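Local coordinates for uncharacterized protein (Bacteroides ovatus, PDB 4IRT) that is of unknown function but is a putative neuraminidase with a BNR repeat-like domain of the beta-propeller class, at residues 20-30 with 364-373; 250-258 with 312-320. One frame throughout, in Å; residues are numbered along the deposited sequence. Where two conformers were deposited one is given.

Contact 1. Residues 20-30 with 364-373; sequences TTVFRNNSLVT and AWEPSHDTEL
With CG trans to its own backbone N (chi1 -173°), Asp-370 swings its carboxylate onto Thr-30, whose OG1 sits beside its own N (chi1 -71°), and hydroxyl and amide therefore address the same group. Thr-30 OG1 donates to Asp-370 OD2 at 2.7 Å, and Thr-30 N to Asp-370 OD1 at 3.0 Å, both on the syn side. Asp-370 is also the N-cap of helix 371-377: Leu-373 N reaches Asp-370 OD1 at 3.0 Å from the face opposite Thr-30 N. Gln-35 adds a bond to OD2, so both oxygens are gripped twice and the carboxylate plane is fixed.

Asn-26, entered through a cis peptide, uses ND2 twice, toward Leu-28 O and, within its amide plane and almost straight (174°), toward Thr-371 OG1 at 2.9 Å. Strand 28-31 is an outermost strand of a four-stranded antiparallel sheet, consistent with the inner edge of a beta-propeller blade, and 364-373 runs past it into the helix.

At the other end Glu-366 N bonds to Thr-20 O at 2.9 Å. Glu-366 OE1 takes Val-22 N at 3.0 Å from above the carboxylate plane, while OE2 forms a salt bridge with Arg-316. One water donates to Thr-21 O and Glu-366 O; another joins Ser-27 N to His-369 O. The Thr-20 side chain crosses that of Trp-365 at about a right angle, CG2 coming within 3.7 Å of Trp-365 CD1, and the indole NE1 is hydrogen-bonded to Phe-383 O.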
ATOM      1  N   THR A  20      -7.465  -2.347  -7.822  1.00  8.34           N
ATOM      2  CA  THR A  20      -7.691  -2.899  -6.485  1.00  8.77           C
ATOM      3  C   THR A  20      -6.479  -3.740  -5.983  1.00 10.49           C
ATOM      4  O   THR A  20      -6.624  -4.901  -5.614  1.00 11.42           O
ATOM      5  CB  THR A  20      -8.962  -3.775  -6.488  1.00  8.75           C
ATOM      6  OG1 THR A  20      -8.812  -4.839  -7.461  1.00  9.53           O
ATOM      7  CG2 THR A  20     -10.198  -2.956  -6.828  1.00  8.46           C
ATOM      8  N   THR A  21      -5.273  -3.184  -6.017  1.00 10.92           N
ATOM      9  CA  THR A  21      -4.135  -3.870  -5.423  1.00 11.10           C
ATOM     10  C   THR A  21      -3.822  -3.233  -4.073  1.00 10.14           C
ATOM     11  O   THR A  21      -4.210  -2.088  -3.781  1.00  9.80           O
ATOM     12  CB  THR A  21      -2.864  -3.839  -6.290  1.00 12.59           C
ATOM     13  OG1 THR A  21      -2.196  -2.578  -6.114  1.00 12.41           O
ATOM     14  CG2 THR A  21      -3.186  -4.113  -7.776  1.00 13.48           C
ATOM     15  N   VAL A  22      -3.143  -4.005  -3.231  1.00  9.76           N
ATOM     16  CA  VAL A  22      -2.812  -3.589  -1.874  1.00  9.01           C
ATOM     17  C   VAL A  22      -1.811  -2.429  -1.895  1.00  9.62           C
ATOM     18  O   VAL A  22      -1.727  -1.677  -0.922  1.00 10.82           O
ATOM     19  CB  VAL A  22      -2.262  -4.800  -1.062  1.00  8.64           C
ATOM     20  CG1 VAL A  22      -0.836  -5.139  -1.491  1.00  8.27           C
ATOM     21  CG2 VAL A  22      -2.314  -4.542   0.421  1.00  8.47           C
ATOM     22  N   PHE A  23      -1.115  -2.248  -3.018  1.00  9.48           N
ATOM     23  CA  PHE A  23      -0.014  -1.308  -3.103  1.00 11.37           C
ATOM     24  C   PHE A  23      -0.382   0.007  -3.824  1.00 10.62           C
ATOM     25  O   PHE A  23       0.486   0.778  -4.190  1.00 12.07           O
ATOM     26  CB  PHE A  23       1.250  -1.948  -3.685  1.00 11.62           C
ATOM     27  CG  PHE A  23       1.060  -2.621  -5.010  1.00 12.21           C
ATOM     28  CD1 PHE A  23       1.140  -1.911  -6.190  1.00 13.23           C
ATOM     29  CD2 PHE A  23       0.852  -3.999  -5.072  1.00 14.49           C
ATOM     30  CE1 PHE A  23       0.952  -2.542  -7.405  1.00 13.52           C
ATOM     31  CE2 PHE A  23       0.678  -4.638  -6.286  1.00 14.60           C
ATOM     32  CZ  PHE A  23       0.723  -3.909  -7.453  1.00 17.06           C
ATOM     33  N   ARG A  24      -1.670   0.272  -3.967  1.00 11.08           N
ATOM     34  CA  ARG A  24      -2.114   1.605  -4.339  1.00  9.68           C
ATOM     35  C   ARG A  24      -1.960   2.539  -3.140  1.00  9.28           C
ATOM     36  O   ARG A  24      -2.645   2.398  -2.130  1.00 10.05           O
ATOM     37  CB  ARG A  24      -3.556   1.541  -4.833  1.00  9.90           C
ATOM     38  CG  ARG A  24      -3.708   0.691  -6.099  1.00 10.26           C
ATOM     39  CD  ARG A  24      -4.992   0.991  -6.902  1.00  9.92           C
ATOM     40  NE  ARG A  24      -5.069   2.403  -7.265  1.00  9.72           N
ATOM     41  CZ  ARG A  24      -6.174   3.118  -7.489  1.00 10.33           C
ATOM     42  NH1 ARG A  24      -7.396   2.560  -7.557  1.00  9.56           N
ATOM     43  NH2 ARG A  24      -6.058   4.426  -7.732  1.00 10.86           N
ATOM     44  N   ASN A  25      -1.039   3.485  -3.250  1.00 10.08           N
ATOM     45  CA  ASN A  25      -0.676   4.369  -2.144  1.00 10.00           C
ATOM     46  C   ASN A  25      -0.679   5.797  -2.657  1.00  9.62           C
ATOM     47  O   ASN A  25       0.404   6.346  -2.962  1.00  9.22           O
ATOM     48  CB  ASN A  25       0.720   3.976  -1.600  1.00 11.77           C
ATOM     49  CG  ASN A  25       0.662   2.721  -0.716  1.00 13.93           C
ATOM     50  OD1 ASN A  25       0.086   2.745   0.364  1.00 20.50           O
ATOM     51  ND2 ASN A  25       1.212   1.643  -1.184  1.00 15.99           N
ATOM     52  N   ASN A  26      -1.854   6.439  -2.784  1.00  9.49           N
ATOM     53  CA  ASN A  26      -3.183   5.983  -2.379  1.00  9.27           C
ATOM     54  C   ASN A  26      -4.165   5.905  -3.548  1.00 10.10           C
ATOM     55  O   ASN A  26      -3.995   6.541  -4.624  1.00 11.04           O
ATOM     56  CB  ASN A  26      -3.779   7.000  -1.409  1.00  8.79           C
ATOM     57  CG  ASN A  26      -3.215   6.886  -0.022  1.00  9.86           C
ATOM     58  OD1 ASN A  26      -2.082   6.421   0.188  1.00 10.66           O
ATOM     59  ND2 ASN A  26      -3.996   7.337   0.948  1.00  9.67           N
ATOM     60  N   SER A  27      -5.175   5.079  -3.370  1.00  9.77           N
ATOM     61  CA  SER A  27      -6.330   5.105  -4.255  1.00  8.87           C
ATOM     62  C   SER A  27      -7.350   6.136  -3.785  1.00  8.98           C
ATOM     63  O   SER A  27      -8.129   6.642  -4.577  1.00  9.43           O
ATOM     64  CB  SER A  27      -6.986   3.722  -4.273  1.00  9.27           C
ATOM     65  OG  SER A  27      -7.392   3.331  -2.971  1.00  9.31           O
ATOM     66  N   LEU A  28      -7.330   6.419  -2.489  1.00  9.04           N
ATOM     67  CA  LEU A  28      -8.353   7.223  -1.799  1.00  9.22           C
ATOM     68  C   LEU A  28      -7.651   8.029  -0.703  1.00  9.92           C
ATOM     69  O   LEU A  28      -6.829   7.492   0.060  1.00  9.77           O
ATOM     70  CB  LEU A  28      -9.362   6.265  -1.179  1.00  9.85           C
ATOM     71  CG  LEU A  28     -10.651   6.724  -0.502  1.00  9.86           C
ATOM     72  CD1 LEU A  28     -11.584   7.335  -1.530  1.00  9.92           C
ATOM     73  CD2 LEU A  28     -11.305   5.522   0.179  1.00 10.82           C
ATOM     74  N   VAL A  29      -7.949   9.325  -0.640  1.00 10.29           N
ATOM     75  CA  VAL A  29      -7.244  10.185   0.273  1.00 10.40           C
ATOM     76  C   VAL A  29      -8.032  11.431   0.588  1.00 10.01           C
ATOM     77  O   VAL A  29      -8.550  12.095  -0.313  1.00 10.31           O
ATOM     78  CB  VAL A  29      -5.834  10.525  -0.236  1.00 11.58           C
ATOM     79  CG1 VAL A  29      -5.879  11.289  -1.548  1.00 12.48           C
ATOM     80  CG2 VAL A  29      -5.102  11.362   0.799  1.00 12.54           C
ATOM     81  N   THR A  30      -8.120  11.722   1.878  1.00 10.37           N
ATOM     82  CA  THR A  30      -8.784  12.929   2.393  1.00 10.77           C
ATOM     83  C   THR A  30      -7.800  14.089   2.596  1.00 11.40           C
ATOM     84  O   THR A  30      -6.724  13.914   3.141  1.00 12.58           O
ATOM     85  CB  THR A  30      -9.503  12.620   3.734  1.00 10.99           C
ATOM     86  OG1 THR A  30     -10.663  11.796   3.467  1.00 11.98           O
ATOM     87  CG2 THR A  30      -9.963  13.904   4.453  1.00 11.20           C
ATOM     88  N   ALA A 364     -10.978 -10.740  -6.977  1.00 10.94           N
ATOM     89  CA  ALA A 364      -9.507 -10.496  -6.925  1.00 10.53           C
ATOM     90  C   ALA A 364      -9.100  -9.232  -6.176  1.00  9.93           C
ATOM     91  O   ALA A 364      -7.907  -8.926  -6.061  1.00  9.34           O
ATOM     92  CB  ALA A 364      -8.959 -10.448  -8.334  1.00 12.54           C
ATOM     93  N   TRP A 365     -10.081  -8.487  -5.701  1.00  9.66           N
ATOM     94  CA  TRP A 365      -9.855  -7.277  -4.913  1.00  9.29           C
ATOM     95  C   TRP A 365      -8.864  -7.508  -3.757  1.00  9.10           C
ATOM     96  O   TRP A 365      -8.885  -8.566  -3.098  1.00  8.27           O
ATOM     97  CB  TRP A 365     -11.190  -6.805  -4.333  1.00  9.59           C
ATOM     98  CG  TRP A 365     -11.158  -5.665  -3.340  1.00  8.82           C
ATOM     99  CD1 TRP A 365     -11.302  -4.359  -3.638  1.00  8.66           C
ATOM    100  CD2 TRP A 365     -11.074  -5.738  -1.909  1.00  9.00           C
ATOM    101  NE1 TRP A 365     -11.268  -3.605  -2.516  1.00  9.92           N
ATOM    102  CE2 TRP A 365     -11.133  -4.422  -1.430  1.00  8.61           C
ATOM    103  CE3 TRP A 365     -10.906  -6.779  -0.989  1.00  8.72           C
ATOM    104  CZ2 TRP A 365     -11.072  -4.113  -0.081  1.00  8.83           C
ATOM    105  CZ3 TRP A 365     -10.832  -6.463   0.361  1.00  8.44           C
ATOM    106  CH2 TRP A 365     -10.940  -5.144   0.797  1.00  8.37           C
ATOM    107  N   GLU A 366      -7.974  -6.529  -3.590  1.00  9.12           N
ATOM    108  CA  GLU A 366      -7.247  -6.340  -2.372  1.00  8.52           C
ATOM    109  C   GLU A 366      -7.564  -4.974  -1.788  1.00  8.46           C
ATOM    110  O   GLU A 366      -7.891  -4.026  -2.515  1.00  8.80           O
ATOM    111  CB  GLU A 366      -5.746  -6.473  -2.592  1.00  8.68           C
ATOM    112  CG  GLU A 366      -5.272  -7.754  -3.256  1.00  9.51           C
ATOM    113  CD  GLU A 366      -3.760  -7.803  -3.355  1.00  9.83           C
ATOM    114  OE1 GLU A 366      -3.162  -6.913  -4.009  1.00  9.58           O
ATOM    115  OE2 GLU A 366      -3.167  -8.754  -2.816  1.00 10.02           O
ATOM    116  N   PRO A 367      -7.432  -4.831  -0.465  1.00  8.64           N
ATOM    117  CA  PRO A 367      -7.743  -3.540   0.148  1.00  8.55           C
ATOM    118  C   PRO A 367      -6.745  -2.424  -0.069  1.00  9.17           C
ATOM    119  O   PRO A 367      -5.525  -2.656  -0.119  1.00  8.54           O
ATOM    120  CB  PRO A 367      -7.777  -3.843   1.650  1.00  8.56           C
ATOM    121  CG  PRO A 367      -6.948  -5.103   1.790  1.00  8.56           C
ATOM    122  CD  PRO A 367      -7.100  -5.871   0.527  1.00  8.37           C
ATOM    123  N   SER A 368      -7.303  -1.222  -0.268  1.00  9.21           N
ATOM    124  CA  SER A 368      -6.577   0.031  -0.073  0.67  8.94           C
ATOM    125  C   SER A 368      -7.555   0.961   0.671  1.00  9.93           C
ATOM    126  O   SER A 368      -8.795   0.811   0.564  1.00  9.63           O
ATOM    127  CB  SER A 368      -6.074   0.644  -1.398  0.67  8.28           C
ATOM    128  OG  SER A 368      -7.113   0.780  -2.352  0.67  7.71           O
ATOM    129  N   HIS A 369      -7.017   1.866   1.476  1.00  9.55           N
ATOM    130  CA  HIS A 369      -7.843   2.699   2.363  1.00  9.34           C
ATOM    131  C   HIS A 369      -7.341   4.128   2.453  1.00  9.63           C
ATOM    132  O   HIS A 369      -6.202   4.447   2.044  1.00 10.20           O
ATOM    133  CB  HIS A 369      -7.897   2.066   3.773  1.00 10.65           C
ATOM    134  CG  HIS A 369      -6.688   2.333   4.640  1.00 10.41           C
ATOM    135  ND1 HIS A 369      -5.514   1.624   4.542  1.00 11.27           N
ATOM    136  CD2 HIS A 369      -6.522   3.183   5.681  1.00 10.86           C
ATOM    137  CE1 HIS A 369      -4.663   2.044   5.467  1.00 12.22           C
ATOM    138  NE2 HIS A 369      -5.246   2.999   6.167  1.00 11.06           N
ATOM    139  N   ASP A 370      -8.185   4.982   3.012  1.00  9.54           N
ATOM    140  CA  ASP A 370      -7.915   6.399   3.111  1.00  9.77           C
ATOM    141  C   ASP A 370      -7.046   6.579   4.351  1.00  9.90           C
ATOM    142  O   ASP A 370      -7.532   6.781   5.482  1.00 10.19           O
ATOM    143  CB  ASP A 370      -9.206   7.183   3.167  1.00  9.99           C
ATOM    144  CG  ASP A 370      -9.007   8.673   3.109  1.00  9.93           C
ATOM    145  OD1 ASP A 370      -7.919   9.168   3.478  1.00 10.25           O
ATOM    146  OD2 ASP A 370      -9.974   9.346   2.676  1.00 10.05           O
ATOM    147  N   THR A 371      -5.741   6.484   4.126  1.00 10.86           N
ATOM    148  CA  THR A 371      -4.768   6.544   5.211  1.00 11.41           C
ATOM    149  C   THR A 371      -4.912   7.830   6.032  1.00 10.65           C
ATOM    150  O   THR A 371      -4.839   7.818   7.251  1.00 11.68           O
ATOM    151  CB  THR A 371      -3.325   6.472   4.691  1.00 11.65           C
ATOM    152  OG1 THR A 371      -3.125   7.471   3.686  1.00 12.73           O
ATOM    153  CG2 THR A 371      -3.015   5.106   4.106  1.00 12.24           C
ATOM    154  N   GLU A 372      -5.111   8.947   5.350  1.00 10.98           N
ATOM    155  CA  GLU A 372      -5.179  10.248   6.011  1.00 12.41           C
ATOM    156  C   GLU A 372      -6.449  10.456   6.844  1.00 11.95           C
ATOM    157  O   GLU A 372      -6.413  11.027   7.923  1.00 12.42           O
ATOM    158  CB  GLU A 372      -4.948  11.352   4.976  1.00 13.77           C
ATOM    159  CG  GLU A 372      -3.598  11.191   4.268  1.00 18.43           C
ATOM    160  CD  GLU A 372      -2.428  10.934   5.233  1.00 23.47           C
ATOM    161  OE1 GLU A 372      -2.088  11.842   6.011  1.00 26.71           O
ATOM    162  OE2 GLU A 372      -1.868   9.818   5.230  1.00 20.68           O
ATOM    163  N   LEU A 373      -7.576   9.944   6.377  1.00 11.18           N
ATOM    164  CA  LEU A 373      -8.805  10.014   7.137  1.00 11.13           C
ATOM    165  C   LEU A 373      -8.711   9.211   8.422  1.00 10.94           C
ATOM    166  O   LEU A 373      -9.219   9.635   9.441  1.00 11.79           O
ATOM    167  CB  LEU A 373      -9.974   9.499   6.310  1.00 11.73           C
ATOM    168  CG  LEU A 373     -11.358   9.689   6.900  1.00 12.77           C
ATOM    169  CD1 LEU A 373     -11.701  11.167   7.086  1.00 13.32           C
ATOM    170  CD2 LEU A 373     -12.337   9.048   5.939  1.00 13.62           C
TER
HETATM  171  O   HOH W   1      -6.914  -1.579  -3.562  1.00 13.36           O
HETATM  172  O   HOH W   2      -5.310   4.301  -0.514  1.00 12.38           O

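Contact 2. Residues 250-258 with 312-320; sequences LINQTSMSA and IPIARPRIV
Ile-251 meets the aliphatic part of Arg-316 at about a right angle, its CG1 lying 3.7 Å from Arg-316 CD. Beyond this, its CD1 makes a looser apolar contact with CD1 of Ile-312, at 4.4 Å. Asn-252 contributes its backbone rather than its side chain, whose OD1 is taken by Arg-198 and Asn-206. Arg-316 NH1 donates to Asn-252 O at 3.1 Å with an N-H...O angle of 160°, and the bond lies in both the carbonyl plane and the guanidinium plane, an edge-on approach. The bend of the arginine at chi3 (-68°) turns the guanidinium toward this carbonyl. Arg-316 NE forms a salt bridge with Glu-366, so the group is held from two directions. Gln-253 follows with its backbone O 3.2 Å from Arg-316 CD, and its side-chain amide plane stands nearly perpendicular to the guanidinium of Arg-316. Thr-254 lays its methyl CG2 against Arg-316 CG at 4.0 Å, while its hydroxyl is hydrogen-bonded to Ala-267 O.

From Ser-255 onward the chain is strand 255-258, whose direction is within 5° of that of strand 318-320. Each is an outermost strand of its own four-stranded antiparallel sheet, an arrangement that fits the innermost strands of neighbouring beta-propeller blades. Instead of direct backbone pairing, serines and water join them. Ser-255 OG donates to Pro-317 O at 2.6 Å and accepts from a water that in turn takes Ile-319 N. Ser-257 OG shares a second water, at 2.6 Å from its oxygen, and that water donates to Ile-319 O. CB of the same serine packs 4.0 Å from Ile-319 CG1; the Ile-319 side chain also touches Tyr-265.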
ATOM      1  N   LEU A 250       5.510 -17.116   2.517  1.00 10.49           N
ATOM      2  CA  LEU A 250       5.621 -15.719   2.864  1.00 10.19           C
ATOM      3  C   LEU A 250       5.458 -14.878   1.599  1.00 10.80           C
ATOM      4  O   LEU A 250       6.147 -15.096   0.602  1.00  9.78           O
ATOM      5  CB  LEU A 250       6.969 -15.431   3.503  1.00 11.32           C
ATOM      6  CG  LEU A 250       7.206 -13.963   3.844  1.00 10.96           C
ATOM      7  CD1 LEU A 250       6.254 -13.472   4.915  1.00 11.97           C
ATOM      8  CD2 LEU A 250       8.661 -13.762   4.220  1.00 11.67           C
ATOM      9  N   ILE A 251       4.518 -13.952   1.653  1.00 10.93           N
ATOM     10  CA  ILE A 251       4.153 -13.140   0.489  1.00 10.76           C
ATOM     11  C   ILE A 251       4.944 -11.851   0.520  1.00 11.17           C
ATOM     12  O   ILE A 251       5.442 -11.425   1.574  1.00 13.03           O
ATOM     13  CB  ILE A 251       2.622 -12.891   0.456  1.00 10.91           C
ATOM     14  CG1 ILE A 251       2.129 -12.229  -0.852  1.00 12.17           C
ATOM     15  CG2 ILE A 251       2.185 -12.085   1.662  1.00 10.81           C
ATOM     16  CD1 ILE A 251       2.393 -13.034  -2.103  1.00 14.36           C
ATOM     17  N   ASN A 252       5.107 -11.260  -0.656  1.00 10.49           N
ATOM     18  CA  ASN A 252       5.774  -9.969  -0.800  1.00 10.31           C
ATOM     19  C   ASN A 252       4.801  -8.849  -1.169  1.00 11.59           C
ATOM     20  O   ASN A 252       3.781  -9.114  -1.799  1.00 10.11           O
ATOM     21  CB  ASN A 252       6.859 -10.031  -1.879  1.00 10.79           C
ATOM     22  CG  ASN A 252       6.360 -10.592  -3.184  1.00 12.13           C
ATOM     23  OD1 ASN A 252       6.114 -11.778  -3.304  1.00 11.16           O
ATOM     24  ND2 ASN A 252       6.198  -9.728  -4.182  1.00 13.83           N
ATOM     25  N   GLN A 253       5.161  -7.639  -0.732  1.00 10.97           N
ATOM     26  CA  GLN A 253       4.516  -6.371  -1.052  1.00 11.70           C
ATOM     27  C   GLN A 253       3.147  -6.318  -0.375  1.00 12.15           C
ATOM     28  O   GLN A 253       2.129  -6.543  -1.023  1.00 11.29           O
ATOM     29  CB  GLN A 253       4.413  -6.200  -2.568  1.00 13.98           C
ATOM     30  CG  GLN A 253       3.946  -4.844  -3.013  1.00 18.25           C
ATOM     31  CD  GLN A 253       4.123  -4.656  -4.495  1.00 25.36           C
ATOM     32  OE1 GLN A 253       3.860  -5.562  -5.275  1.00 27.14           O
ATOM     33  NE2 GLN A 253       4.528  -3.471  -4.890  1.00 32.76           N
ATOM     34  N   THR A 254       3.137  -6.067   0.931  1.00 10.15           N
ATOM     35  CA  THR A 254       1.888  -6.013   1.684  1.00 10.69           C
ATOM     36  C   THR A 254       1.698  -4.572   2.163  1.00 11.37           C
ATOM     37  O   THR A 254       1.681  -3.649   1.337  1.00 12.36           O
ATOM     38  CB  THR A 254       1.819  -7.061   2.817  1.00 11.06           C
ATOM     39  OG1 THR A 254       2.897  -6.855   3.746  1.00 11.53           O
ATOM     40  CG2 THR A 254       1.895  -8.481   2.235  1.00 11.20           C
ATOM     41  N   SER A 255       1.560  -4.355   3.469  1.00 11.22           N
ATOM     42  CA  SER A 255       1.298  -3.025   3.980  1.00 10.16           C
ATOM     43  C   SER A 255       1.689  -2.968   5.443  1.00  9.69           C
ATOM     44  O   SER A 255       1.935  -4.005   6.100  1.00 10.22           O
ATOM     45  CB  SER A 255      -0.189  -2.637   3.796  1.00 11.26           C
ATOM     46  OG  SER A 255      -1.019  -3.323   4.755  1.00 10.28           O
HETATM   47  N   MSE A 256       1.826  -1.753   5.944  1.00  9.18           N
HETATM   48  CA  MSE A 256       2.149  -1.530   7.357  1.00  8.96           C
HETATM   49  C   MSE A 256       1.517  -0.258   7.882  1.00  9.97           C
HETATM   50  O   MSE A 256       1.040   0.608   7.132  1.00 10.39           O
HETATM   51  CB  MSE A 256       3.676  -1.542   7.554  1.00  8.32           C
HETATM   52  CG  MSE A 256       4.336  -0.317   7.003  1.00  8.31           C
HETATM   53 SE   MSE A 256       6.248  -0.319   7.488  0.75  8.75          SE
HETATM   54  CE  MSE A 256       6.186  -0.654   9.385  1.00 10.42           C
ATOM     55  N   SER A 257       1.482  -0.160   9.197  1.00 10.41           N
ATOM     56  CA  SER A 257       0.927   0.999   9.855  1.00 10.72           C
ATOM     57  C   SER A 257       1.713   1.264  11.145  1.00 11.13           C
ATOM     58  O   SER A 257       2.721   0.618  11.428  1.00 10.86           O
ATOM     59  CB  SER A 257      -0.559   0.789  10.157  1.00 10.52           C
ATOM     60  OG  SER A 257      -1.265   2.015  10.320  1.00 11.05           O
ATOM     61  N   ALA A 258       1.230   2.237  11.901  1.00 10.66           N
ATOM     62  CA  ALA A 258       1.780   2.573  13.183  1.00 11.90           C
ATOM     63  C   ALA A 258       0.676   3.159  14.056  1.00 13.59           C
ATOM     64  O   ALA A 258      -0.322   3.695  13.557  1.00 13.39           O
ATOM     65  CB  ALA A 258       2.895   3.579  13.026  1.00 12.58           C
ATOM     66  N   ILE A 312      -4.343 -15.754  -6.440  1.00 19.20           N
ATOM     67  CA  ILE A 312      -4.099 -16.179  -5.072  1.00 16.58           C
ATOM     68  C   ILE A 312      -5.450 -16.072  -4.324  1.00 17.14           C
ATOM     69  O   ILE A 312      -6.150 -15.049  -4.423  1.00 18.49           O
ATOM     70  CB  ILE A 312      -3.005 -15.344  -4.389  1.00 15.43           C
ATOM     71  CG1 ILE A 312      -1.697 -15.401  -5.191  1.00 17.33           C
ATOM     72  CG2 ILE A 312      -2.764 -15.862  -2.984  1.00 13.93           C
ATOM     73  CD1 ILE A 312      -0.730 -14.286  -4.875  1.00 18.40           C
ATOM     74  N   PRO A 313      -5.828 -17.123  -3.584  1.00 15.39           N
ATOM     75  CA  PRO A 313      -7.150 -17.207  -2.968  1.00 14.62           C
ATOM     76  C   PRO A 313      -7.427 -16.213  -1.855  1.00 12.82           C
ATOM     77  O   PRO A 313      -8.576 -16.083  -1.427  1.00 13.47           O
ATOM     78  CB  PRO A 313      -7.173 -18.628  -2.367  1.00 16.84           C
ATOM     79  CG  PRO A 313      -5.994 -19.332  -2.909  1.00 17.07           C
ATOM     80  CD  PRO A 313      -5.003 -18.307  -3.298  1.00 17.04           C
ATOM     81  N   ILE A 314      -6.381 -15.563  -1.347  1.00 10.62           N
ATOM     82  CA  ILE A 314      -6.551 -14.553  -0.315  1.00 11.02           C
ATOM     83  C   ILE A 314      -5.842 -13.258  -0.749  1.00 10.49           C
ATOM     84  O   ILE A 314      -4.881 -13.272  -1.539  1.00 11.12           O
ATOM     85  CB  ILE A 314      -6.052 -15.011   1.069  1.00 12.33           C
ATOM     86  CG1 ILE A 314      -4.556 -15.226   1.087  1.00 12.16           C
ATOM     87  CG2 ILE A 314      -6.741 -16.308   1.504  1.00 12.68           C
ATOM     88  CD1 ILE A 314      -4.008 -15.628   2.432  1.00 12.39           C
ATOM     89  N   ALA A 315      -6.343 -12.137  -0.236  1.00 10.17           N
ATOM     90  CA  ALA A 315      -5.764 -10.836  -0.521  1.00 10.25           C
ATOM     91  C   ALA A 315      -4.644 -10.509   0.433  1.00 10.12           C
ATOM     92  O   ALA A 315      -4.688 -10.882   1.602  1.00 10.44           O
ATOM     93  CB  ALA A 315      -6.824  -9.759  -0.416  1.00 10.91           C
ATOM     94  N   ARG A 316      -3.676  -9.749  -0.040  1.00  9.11           N
ATOM     95  CA  ARG A 316      -2.741  -9.124   0.869  1.00  8.79           C
ATOM     96  C   ARG A 316      -3.504  -8.054   1.704  1.00  9.06           C
ATOM     97  O   ARG A 316      -4.419  -7.397   1.210  1.00 10.49           O
ATOM     98  CB  ARG A 316      -1.597  -8.520   0.103  1.00  9.44           C
ATOM     99  CG  ARG A 316      -0.739  -9.602  -0.508  1.00 10.08           C
ATOM    100  CD  ARG A 316       0.291  -9.070  -1.456  1.00 10.72           C
ATOM    101  NE  ARG A 316      -0.343  -8.516  -2.639  1.00 11.21           N
ATOM    102  CZ  ARG A 316       0.301  -8.166  -3.741  1.00 12.75           C
ATOM    103  NH1 ARG A 316       1.615  -8.263  -3.814  1.00 12.83           N
ATOM    104  NH2 ARG A 316      -0.375  -7.665  -4.761  1.00 12.69           N
ATOM    105  N   PRO A 317      -3.168  -7.933   2.987  1.00  9.09           N
ATOM    106  CA  PRO A 317      -4.012  -7.184   3.898  1.00  8.91           C
ATOM    107  C   PRO A 317      -3.660  -5.730   4.144  1.00  9.16           C
ATOM    108  O   PRO A 317      -2.544  -5.274   3.846  1.00  9.73           O
ATOM    109  CB  PRO A 317      -3.861  -7.980   5.189  1.00  9.17           C
ATOM    110  CG  PRO A 317      -2.445  -8.426   5.159  1.00  8.80           C
ATOM    111  CD  PRO A 317      -2.216  -8.801   3.711  1.00  8.25           C
ATOM    112  N   ARG A 318      -4.615  -5.016   4.728  1.00 10.27           N
ATOM    113  CA  ARG A 318      -4.370  -3.667   5.281  1.00 10.50           C
ATOM    114  C   ARG A 318      -4.809  -3.660   6.738  1.00  9.68           C
ATOM    115  O   ARG A 318      -5.630  -4.488   7.144  1.00 10.09           O
ATOM    116  CB  ARG A 318      -5.150  -2.578   4.537  1.00 11.40           C
ATOM    117  CG  ARG A 318      -4.762  -2.317   3.080  1.00 14.32           C
ATOM    118  CD  ARG A 318      -3.686  -1.292   2.985  1.00 15.21           C
ATOM    119  NE  ARG A 318      -3.278  -0.869   1.638  1.00 13.77           N
ATOM    120  CZ  ARG A 318      -3.234   0.392   1.235  1.00 16.32           C
ATOM    121  NH1 ARG A 318      -3.672   1.393   2.011  1.00 17.72           N
ATOM    122  NH2 ARG A 318      -2.790   0.668   0.028  1.00 18.51           N
ATOM    123  N   ILE A 319      -4.262  -2.721   7.509  1.00  9.49           N
ATOM    124  CA  ILE A 319      -4.590  -2.567   8.920  1.00  9.79           C
ATOM    125  C   ILE A 319      -4.669  -1.094   9.302  1.00 10.07           C
ATOM    126  O   ILE A 319      -3.971  -0.231   8.732  1.00 10.22           O
ATOM    127  CB  ILE A 319      -3.542  -3.222   9.849  1.00 10.34           C
ATOM    128  CG1 ILE A 319      -2.107  -2.817   9.449  1.00 10.52           C
ATOM    129  CG2 ILE A 319      -3.690  -4.729   9.884  1.00 12.16           C
ATOM    130  CD1 ILE A 319      -1.063  -3.235  10.474  1.00 11.32           C
ATOM    131  N   VAL A 320      -5.500  -0.808  10.292  1.00 10.45           N
ATOM    132  CA  VAL A 320      -5.358   0.441  11.049  1.00 12.66           C
ATOM    133  C   VAL A 320      -5.349   0.084  12.531  1.00 12.17           C
ATOM    134  O   VAL A 320      -5.921  -0.934  12.939  1.00 11.48           O
ATOM    135  CB  VAL A 320      -6.435   1.489  10.716  1.00 12.70           C
ATOM    136  CG1 VAL A 320      -6.297   1.937   9.253  1.00 13.39           C
ATOM    137  CG2 VAL A 320      -7.841   0.994  11.038  1.00 13.50           C
TER
HETATM  138  O   HOH W   3      -2.199  -1.259   6.161  1.00 12.50           O
HETATM  139  O   HOH W   4      -2.759   2.179   8.191  1.00  9.28           O

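Overall arrangement
From the N terminus the chain passes first through 20-30, which leads into the sheet begun by strand 28-31. It returns toward the centre at 250-258, and contact 2 closes a loop when 312-320 arrives, after the three further strands (264-271, 278-285 and 290-294) that complete the sheet begun by 255-258. Contact 1 closes later, at 364-373, so its much longer loop encloses that of contact 2; the two nest and do not cross. Their centres are 12 Å apart, yet Arg-318 NH2 lies 2.7 Å from Val-22 O and 2.8 Å from Arg-24 O, both probable hydrogen bonds, tying 20-30 to the sheet of 318-322. Contact 1 joins 20-30 to 364-373; contact 2 joins the sheets of 255-258 and 318-322.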